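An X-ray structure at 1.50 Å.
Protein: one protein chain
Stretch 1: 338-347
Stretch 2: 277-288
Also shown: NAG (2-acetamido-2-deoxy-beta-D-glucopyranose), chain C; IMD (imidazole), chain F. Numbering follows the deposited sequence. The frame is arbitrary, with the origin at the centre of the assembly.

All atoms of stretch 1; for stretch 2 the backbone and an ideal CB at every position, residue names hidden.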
ATOM      1  N   LEU A 338       6.035  -4.255   0.084  1.00 15.39           N
ATOM      2  CA  LEU A 338       6.041  -3.168   1.052  1.00 17.47           C
ATOM      3  C   LEU A 338       5.507  -3.658   2.390  1.00 18.43           C
ATOM      4  O   LEU A 338       4.591  -4.487   2.443  1.00 18.28           O
ATOM      5  CB  LEU A 338       5.209  -1.978   0.544  1.00 15.71           C
ATOM      6  CG  LEU A 338       5.109  -0.759   1.473  1.00 18.72           C
ATOM      7  CD1 LEU A 338       5.184   0.539   0.679  1.00 19.60           C
ATOM      8  CD2 LEU A 338       3.820  -0.816   2.318  1.00 19.87           C
ATOM      9  N   VAL A 339       6.106  -3.159   3.471  1.00 14.98           N
ATOM     10  CA  VAL A 339       5.582  -3.347   4.817  1.00 15.93           C
ATOM     11  C   VAL A 339       5.106  -1.999   5.334  1.00 16.75           C
ATOM     12  O   VAL A 339       5.793  -0.978   5.175  1.00 15.92           O
ATOM     13  CB  VAL A 339       6.615  -3.978   5.769  1.00 18.42           C
ATOM     14  CG1 VAL A 339       7.826  -3.077   5.946  1.00 20.16           C
ATOM     15  CG2 VAL A 339       5.949  -4.269   7.103  1.00 18.28           C
ATOM     16  N   GLU A 340       3.907  -1.985   5.905  1.00 15.66           N
ATOM     17  CA  GLU A 340       3.384  -0.825   6.609  1.00 14.81           C
ATOM     18  C   GLU A 340       3.290  -1.149   8.091  1.00 18.76           C
ATOM     19  O   GLU A 340       2.740  -2.191   8.466  1.00 17.19           O
ATOM     20  CB  GLU A 340       2.013  -0.431   6.063  1.00 17.10           C
ATOM     21  CG  GLU A 340       1.309   0.604   6.904  1.00 16.38           C
ATOM     22  CD  GLU A 340      -0.014   0.998   6.309  1.00 19.81           C
ATOM     23  OE1 GLU A 340      -0.023   1.913   5.461  1.00 19.15           O
ATOM     24  OE2 GLU A 340      -1.041   0.386   6.660  1.00 18.60           O
ATOM     25  N   ILE A 341       3.846  -0.274   8.927  1.00 19.46           N
ATOM     26  CA  ILE A 341       3.730  -0.391  10.377  1.00 18.92           C
ATOM     27  C   ILE A 341       3.100   0.890  10.882  1.00 16.46           C
ATOM     28  O   ILE A 341       3.672   1.977  10.717  1.00 17.88           O
ATOM     29  CB  ILE A 341       5.081  -0.632  11.063  1.00 18.92           C
ATOM     30  CG1 ILE A 341       5.826  -1.792  10.401  1.00 21.28           C
ATOM     31  CG2 ILE A 341       4.855  -0.931  12.533  1.00 20.75           C
ATOM     32  CD1 ILE A 341       7.218  -2.028  10.979  1.00 26.22           C
ATOM     33  N   VAL A 342       1.920   0.771  11.481  1.00 15.87           N
ATOM     34  CA  VAL A 342       1.133   1.924  11.896  1.00 16.28           C
ATOM     35  C   VAL A 342       0.706   1.736  13.341  1.00 16.76           C
ATOM     36  O   VAL A 342       0.277   0.646  13.728  1.00 19.48           O
ATOM     37  CB  VAL A 342      -0.109   2.132  11.001  1.00 17.99           C
ATOM     38  CG1 VAL A 342      -1.081   3.137  11.642  1.00 18.82           C
ATOM     39  CG2 VAL A 342       0.309   2.595   9.608  1.00 19.09           C
ATOM     40  N   TYR A 343       0.835   2.803  14.127  1.00 20.31           N
ATOM     41  CA  TYR A 343       0.203   2.942  15.432  1.00 18.14           C
ATOM     42  C   TYR A 343      -0.872   4.013  15.314  1.00 18.70           C
ATOM     43  O   TYR A 343      -0.576   5.156  14.938  1.00 20.14           O
ATOM     44  CB  TYR A 343       1.237   3.325  16.497  1.00 18.03           C
ATOM     45  CG  TYR A 343       2.155   2.182  16.839  1.00 19.74           C
ATOM     46  CD1 TYR A 343       3.187   1.800  15.983  1.00 20.72           C
ATOM     47  CD2 TYR A 343       1.980   1.463  18.014  1.00 19.48           C
ATOM     48  CE1 TYR A 343       4.016   0.726  16.289  1.00 23.21           C
ATOM     49  CE2 TYR A 343       2.795   0.393  18.322  1.00 20.06           C
ATOM     50  CZ  TYR A 343       3.815   0.034  17.477  1.00 20.56           C
ATOM     51  OH  TYR A 343       4.614  -1.032  17.812  1.00 22.22           O
ATOM     52  N   SER A 344      -2.120   3.649  15.604  1.00 19.84           N
ATOM     53  CA  SER A 344      -3.155   4.670  15.683  1.00 19.75           C
ATOM     54  C   SER A 344      -3.109   5.392  17.015  1.00 24.92           C
ATOM     55  O   SER A 344      -3.679   6.479  17.141  1.00 24.83           O
ATOM     56  CB  SER A 344      -4.543   4.066  15.452  1.00 21.88           C
ATOM     57  OG  SER A 344      -4.912   3.212  16.523  1.00 23.29           O
ATOM     58  N   THR A 345      -2.441   4.796  18.001  1.00 20.78           N
ATOM     59  CA  THR A 345      -2.121   5.434  19.263  1.00 20.43           C
ATOM     60  C   THR A 345      -0.826   4.824  19.767  1.00 19.92           C
ATOM     61  O   THR A 345      -0.539   3.647  19.528  1.00 25.72           O
ATOM     62  CB  THR A 345      -3.228   5.254  20.312  1.00 26.66           C
ATOM     63  OG1 THR A 345      -2.795   5.814  21.557  1.00 27.43           O
ATOM     64  CG2 THR A 345      -3.542   3.774  20.533  1.00 25.25           C
ATOM     65  N   TRP A 346      -0.048   5.630  20.475  1.00 25.44           N
ATOM     66  CA  TRP A 346       1.157   5.121  21.108  1.00 30.03           C
ATOM     67  C   TRP A 346       0.889   4.569  22.507  1.00 38.06           C
ATOM     68  O   TRP A 346       1.813   4.053  23.145  1.00 42.26           O
ATOM     69  CB  TRP A 346       2.226   6.221  21.128  1.00 30.83           C
ATOM     70  CG  TRP A 346       2.837   6.452  19.750  1.00 28.14           C
ATOM     71  CD1 TRP A 346       3.311   5.492  18.891  1.00 24.27           C
ATOM     72  CD2 TRP A 346       3.033   7.709  19.089  1.00 27.33           C
ATOM     73  NE1 TRP A 346       3.790   6.079  17.740  1.00 27.13           N
ATOM     74  CE2 TRP A 346       3.627   7.437  17.837  1.00 25.03           C
ATOM     75  CE3 TRP A 346       2.761   9.036  19.432  1.00 27.06           C
ATOM     76  CZ2 TRP A 346       3.963   8.447  16.934  1.00 26.61           C
ATOM     77  CZ3 TRP A 346       3.089  10.036  18.530  1.00 31.46           C
ATOM     78  CH2 TRP A 346       3.682   9.734  17.295  1.00 27.42           C
ATOM     79  N   ASP A 347      -0.352   4.642  22.981  1.00 30.38           N
ATOM     80  CA  ASP A 347      -0.782   4.007  24.229  1.00 32.69           C
ATOM     81  C   ASP A 347      -1.643   2.793  23.888  1.00 31.64           C
ATOM     82  O   ASP A 347      -2.869   2.795  24.045  1.00 30.06           O
ATOM     83  CB  ASP A 347      -1.545   5.020  25.103  1.00 39.11           C
ATOM     84  CG  ASP A 347      -1.869   4.478  26.492  1.00 46.11           C
ATOM     85  OD1 ASP A 347      -1.519   3.313  26.786  1.00 40.16           O
ATOM     86  OD2 ASP A 347      -2.482   5.223  27.288  1.00 49.43           O
ATOM     87  N   UNK A 277      11.626   8.679  14.503  1.00 27.87           N
ATOM     88  CA  UNK A 277      11.992  10.062  14.776  1.00 27.09           C
ATOM     89  C   UNK A 277      11.111  10.689  15.850  1.00 30.23           C
ATOM     90  O   UNK A 277      11.511  11.690  16.455  1.00 32.60           O
ATOM     91  CB  UNK A 277      11.909  10.888  13.491  1.00 27.09           C
ATOM     92  N   UNK A 278       9.922  10.134  16.098  1.00 27.92           N
ATOM     93  CA  UNK A 278       9.046  10.657  17.140  1.00 25.64           C
ATOM     94  C   UNK A 278       9.520  10.289  18.532  1.00 26.38           C
ATOM     95  O   UNK A 278       9.020  10.862  19.505  1.00 30.38           O
ATOM     96  CB  UNK A 278       7.619  10.146  16.932  1.00 25.64           C
ATOM     97  N   UNK A 279      10.454   9.352  18.643  1.00 27.13           N
ATOM     98  CA  UNK A 279      10.883   8.834  19.921  1.00 31.38           C
ATOM     99  C   UNK A 279       9.930   7.854  20.564  1.00 37.12           C
ATOM    100  O   UNK A 279      10.194   7.408  21.688  1.00 37.50           O
ATOM    101  CB  UNK A 279      11.118  10.001  20.882  1.00 31.38           C
ATOM    102  N   UNK A 280       8.841   7.483  19.887  1.00 28.32           N
ATOM    103  CA  UNK A 280       7.756   6.770  20.545  1.00 29.91           C
ATOM    104  C   UNK A 280       7.784   5.265  20.343  1.00 31.80           C
ATOM    105  O   UNK A 280       7.112   4.551  21.093  1.00 29.36           O
ATOM    106  CB  UNK A 280       6.416   7.315  20.047  1.00 29.91           C
ATOM    107  N   UNK A 281       8.523   4.759  19.358  1.00 26.21           N
ATOM    108  CA  UNK A 281       8.434   3.345  19.018  1.00 31.25           C
ATOM    109  C   UNK A 281       9.699   2.923  18.288  1.00 24.82           C
ATOM    110  O   UNK A 281      10.340   3.728  17.604  1.00 28.22           O
ATOM    111  CB  UNK A 281       7.196   3.062  18.165  1.00 31.25           C
ATOM    112  N   UNK A 282      10.061   1.651  18.445  1.00 30.12           N
ATOM    113  CA  UNK A 282      11.168   1.010  17.745  1.00 28.69           C
ATOM    114  C   UNK A 282      10.597   0.030  16.729  1.00 33.22           C
ATOM    115  O   UNK A 282       9.916  -0.930  17.108  1.00 35.93           O
ATOM    116  CB  UNK A 282      12.107   0.301  18.723  1.00 28.69           C
ATOM    117  N   UNK A 283      10.890   0.257  15.449  1.00 26.36           N
ATOM    118  CA  UNK A 283      10.369  -0.653  14.432  1.00 26.60           C
ATOM    119  C   UNK A 283      11.313  -1.837  14.231  1.00 28.19           C
ATOM    120  O   UNK A 283      12.527  -1.650  14.139  1.00 27.69           O
ATOM    121  CB  UNK A 283      10.159   0.087  13.109  1.00 26.60           C
ATOM    122  N   UNK A 284      10.784  -3.056  14.131  1.00 23.69           N
ATOM    123  CA  UNK A 284      11.596  -4.168  13.632  1.00 24.05           C
ATOM    124  C   UNK A 284      11.837  -4.006  12.139  1.00 22.82           C
ATOM    125  O   UNK A 284      11.076  -3.340  11.431  1.00 24.70           O
ATOM    126  CB  UNK A 284      10.919  -5.510  13.920  1.00 24.05           C
ATOM    127  N   UNK A 285      12.913  -4.631  11.651  1.00 20.76           N
ATOM    128  CA  UNK A 285      13.305  -4.497  10.250  1.00 23.69           C
ATOM    129  C   UNK A 285      13.401  -5.832   9.518  1.00 20.85           C
ATOM    130  O   UNK A 285      13.814  -5.857   8.358  1.00 24.11           O
ATOM    131  CB  UNK A 285      14.650  -3.773  10.161  1.00 23.69           C
ATOM    132  N   UNK A 286      13.030  -6.938  10.159  1.00 21.45           N
ATOM    133  CA  UNK A 286      12.945  -8.234   9.502  1.00 21.76           C
ATOM    134  C   UNK A 286      11.751  -8.972  10.084  1.00 20.99           C
ATOM    135  O   UNK A 286      11.312  -8.678  11.193  1.00 22.52           O
ATOM    136  CB  UNK A 286      14.235  -9.039   9.675  1.00 21.76           C
ATOM    137  N   UNK A 287      11.219  -9.920   9.312  1.00 19.55           N
ATOM    138  CA  UNK A 287      10.011 -10.637   9.706  1.00 23.86           C
ATOM    139  C   UNK A 287      10.054 -12.055   9.160  1.00 18.63           C
ATOM    140  O   UNK A 287      10.727 -12.348   8.167  1.00 20.66           O
ATOM    141  CB  UNK A 287       8.759  -9.909   9.213  1.00 23.86           C
ATOM    142  N   UNK A 288       9.286 -12.928   9.807  1.00 20.74           N
ATOM    143  CA  UNK A 288       8.901 -14.208   9.238  1.00 21.67           C
ATOM    144  C   UNK A 288       7.382 -14.284   9.164  1.00 20.30           C
ATOM    145  O   UNK A 288       6.687 -13.852  10.091  1.00 22.03           O
ATOM    146  CB  UNK A 288       9.467 -15.367  10.061  1.00 21.67           C
TER
HETATM  147  C1  NAG C   1       1.533  -3.672  18.002  1.00 22.12           C
HETATM  148  C2  NAG C   1       2.396  -4.742  17.357  1.00 21.98           C
HETATM  149  C3  NAG C   1       2.986  -5.661  18.429  1.00 19.98           C
HETATM  150  C4  NAG C   1       3.671  -4.875  19.541  1.00 26.40           C
HETATM  151  C5  NAG C   1       2.794  -3.742  20.056  1.00 23.96           C
HETATM  152  C6  NAG C   1       3.552  -2.793  20.954  1.00 27.91           C
HETATM  153  C7  NAG C   1       1.907  -5.596  15.104  1.00 21.58           C
HETATM  154  C8  NAG C   1       1.044  -6.516  14.300  1.00 24.00           C
HETATM  155  N2  NAG C   1       1.633  -5.536  16.408  1.00 21.65           N
HETATM  156  O3  NAG C   1       3.920  -6.537  17.805  1.00 23.45           O
HETATM  157  O4  NAG C   1       3.888  -5.753  20.641  1.00 30.57           O
HETATM  158  O5  NAG C   1       2.306  -2.949  18.964  1.00 24.44           O
HETATM  159  O6  NAG C   1       4.667  -2.237  20.268  1.00 27.30           O
HETATM  160  O7  NAG C   1       2.794  -4.921  14.592  1.00 22.65           O
HETATM  161  N1  IMD F 403      -2.335   0.062   4.404  1.00 23.90           N
HETATM  162  C2  IMD F 403      -3.162  -0.853   3.848  1.00 22.73           C
HETATM  163  N3  IMD F 403      -3.319  -0.537   2.537  1.00 23.47           N
HETATM  164  C4  IMD F 403      -2.590   0.561   2.273  1.00 26.41           C
HETATM  165  C5  IMD F 403      -1.967   0.940   3.446  1.00 25.05           C

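The two stretches run nearly antiparallel, their strand axes 163° apart and no closer than 9.4 Å, so side chains rather than backbone hydrogen bonds must fill the space between them. Position 277 has nothing of stretch 1 near its CB and makes little demand; it is Ala 277. At 278 the ideal CB lies 4.0 Å from Trp 346 CH2, where a small or medium side chain, polar or apolar, would suit. The residue is Thr 278, whose OG1 lies 3.7 Å from Trp 346 CZ2 and accepts a hydrogen bond from the backbone N of residue 280 (3.2 Å).

Position 279 has a phi of 77°, which by itself favours glycine, and Gly 279 is found. At 280 the ideal CB is 3.5 Å from Trp 346 CD2, so any side chain with a methylene at CB could lie on the indole, and a long one could extend along it. Arg 280 does so: its CB sits 3.5 Å from the centroid of the five-membered ring of Trp 346, 7° off the normal, a CH-pi contact.

The CB at 281 points toward stretch 1, 4.4 Å from Tyr 343 CE1 and 4.6 Å from Trp 346 NE1. A compact apolar group, branched or not, would fit between these two aromatic side chains. Val 281 places CG2 3.5 Å from Tyr 343 CE1 and CG1 4.3 Å from Trp 346 NE1.

Position 282 points away and leaves the choice open; it is Thr 282. At 283 the CB points sideways, 4.2 Å from Ile 341 CD1, so a large apolar or aromatic side chain could turn back onto the isoleucine. Tyr 283 sets its ring edge against the isoleucine, with Tyr 283 CD1 3.8 Å from Ile 341 CG2. The Tyr 283 OH receives a hydrogen bond from a water (3.0 Å) that in turn accepts one from Trp 346 NE1 (3.0 Å).

At 284 the phi of -71° permits proline among many residues. Pro 284 brings CD to 4.2 Å from Ile 341 CD1. Position 285 points away and 286 is out of reach of stretch 1, so neither is constrained by it; they are Leu 285 and Asp 286.

Position 287 points toward stretch 1, but its CB has no neighbour there within 5.5 Å; only a long side chain, preferably apolar or aromatic, could reach Val 339 and Ile 341. Trp 287 spans the gap, with CH2 3.7 Å from Val 339 CG1 and CZ2 3.8 Å from Ile 341 CD1. Position 288, again out of reach, is Lys 288.

Stretch 2, residues 277-288: ATGRVTYPLDWK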
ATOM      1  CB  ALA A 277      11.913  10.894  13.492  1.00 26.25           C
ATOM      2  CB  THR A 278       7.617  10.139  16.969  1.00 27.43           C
ATOM      3  OG1 THR A 278       7.595   8.733  17.242  1.00 26.99           O
ATOM      4  CG2 THR A 278       7.090  10.403  15.550  1.00 26.80           C
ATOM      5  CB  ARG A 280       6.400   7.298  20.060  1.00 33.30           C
ATOM      6  CG  ARG A 280       6.216   8.776  20.258  1.00 34.35           C
ATOM      7  CD  ARG A 280       5.861   9.099  21.695  1.00 38.52           C
ATOM      8  NE  ARG A 280       5.236  10.412  21.793  1.00 46.27           N
ATOM      9  CZ  ARG A 280       4.701  10.904  22.904  1.00 52.97           C
ATOM     10  NH1 ARG A 280       4.719  10.188  24.020  1.00 51.97           N
ATOM     11  NH2 ARG A 280       4.154  12.114  22.902  1.00 59.15           N
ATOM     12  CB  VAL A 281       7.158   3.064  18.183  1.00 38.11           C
ATOM     13  CG1 VAL A 281       7.251   3.721  16.817  1.00 29.59           C
ATOM     14  CG2 VAL A 281       6.913   1.570  18.057  1.00 40.10           C
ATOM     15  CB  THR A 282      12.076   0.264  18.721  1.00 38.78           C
ATOM     16  OG1 THR A 282      12.435   1.135  19.799  1.00 44.36           O
ATOM     17  CG2 THR A 282      13.326  -0.230  18.021  1.00 34.17           C
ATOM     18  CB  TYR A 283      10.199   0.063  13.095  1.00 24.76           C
ATOM     19  CG  TYR A 283       9.318   1.288  13.130  1.00 22.82           C
ATOM     20  CD1 TYR A 283       7.946   1.180  13.333  1.00 26.43           C
ATOM     21  CD2 TYR A 283       9.856   2.556  12.944  1.00 21.59           C
ATOM     22  CE1 TYR A 283       7.140   2.306  13.357  1.00 23.38           C
ATOM     23  CE2 TYR A 283       9.057   3.682  12.972  1.00 22.73           C
ATOM     24  CZ  TYR A 283       7.701   3.554  13.168  1.00 22.57           C
ATOM     25  OH  TYR A 283       6.917   4.681  13.189  1.00 21.94           O
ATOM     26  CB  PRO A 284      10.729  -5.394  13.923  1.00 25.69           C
ATOM     27  CG  PRO A 284       9.321  -4.861  13.812  1.00 24.01           C
ATOM     28  CD  PRO A 284       9.367  -3.435  14.303  1.00 24.94           C
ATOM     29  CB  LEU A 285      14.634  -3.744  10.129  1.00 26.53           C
ATOM     30  CG  LEU A 285      14.598  -2.257  10.473  1.00 24.05           C
ATOM     31  CD1 LEU A 285      15.939  -1.623  10.152  1.00 23.17           C
ATOM     32  CD2 LEU A 285      13.481  -1.531   9.706  1.00 21.91           C
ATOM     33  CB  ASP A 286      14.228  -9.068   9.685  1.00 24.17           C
ATOM     34  CG  ASP A 286      15.455  -8.376   9.113  1.00 27.37           C
ATOM     35  OD1 ASP A 286      15.755  -8.573   7.919  1.00 26.44           O
ATOM     36  OD2 ASP A 286      16.105  -7.614   9.856  1.00 27.47           O
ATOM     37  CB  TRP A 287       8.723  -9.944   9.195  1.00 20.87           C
ATOM     38  CG  TRP A 287       8.566  -8.529   9.639  1.00 21.92           C
ATOM     39  CD1 TRP A 287       7.839  -8.075  10.700  1.00 20.27           C
ATOM     40  CD2 TRP A 287       9.157  -7.377   9.036  1.00 20.43           C
ATOM     41  NE1 TRP A 287       7.954  -6.710  10.802  1.00 21.23           N
ATOM     42  CE2 TRP A 287       8.757  -6.256   9.789  1.00 18.04           C
ATOM     43  CE3 TRP A 287       9.988  -7.185   7.928  1.00 18.34           C
ATOM     44  CZ2 TRP A 287       9.168  -4.960   9.477  1.00 20.32           C
ATOM     45  CZ3 TRP A 287      10.391  -5.898   7.617  1.00 18.76           C
ATOM     46  CH2 TRP A 287       9.978  -4.801   8.390  1.00 17.94           C
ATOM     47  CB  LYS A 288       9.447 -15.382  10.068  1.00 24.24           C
ATOM     48  CG  LYS A 288      10.931 -15.650   9.836  1.00 34.47           C
ATOM     49  CD  LYS A 288      11.424 -16.868  10.612  1.00 41.15           C
ATOM     50  CE  LYS A 288      12.807 -16.626  11.203  1.00 50.64           C
ATOM     51  NZ  LYS A 288      13.552 -17.897  11.457  1.00 56.42           N
TER
HETATM   52  O   HOH W   1       4.590   5.168  15.044  1.00 23.01           O
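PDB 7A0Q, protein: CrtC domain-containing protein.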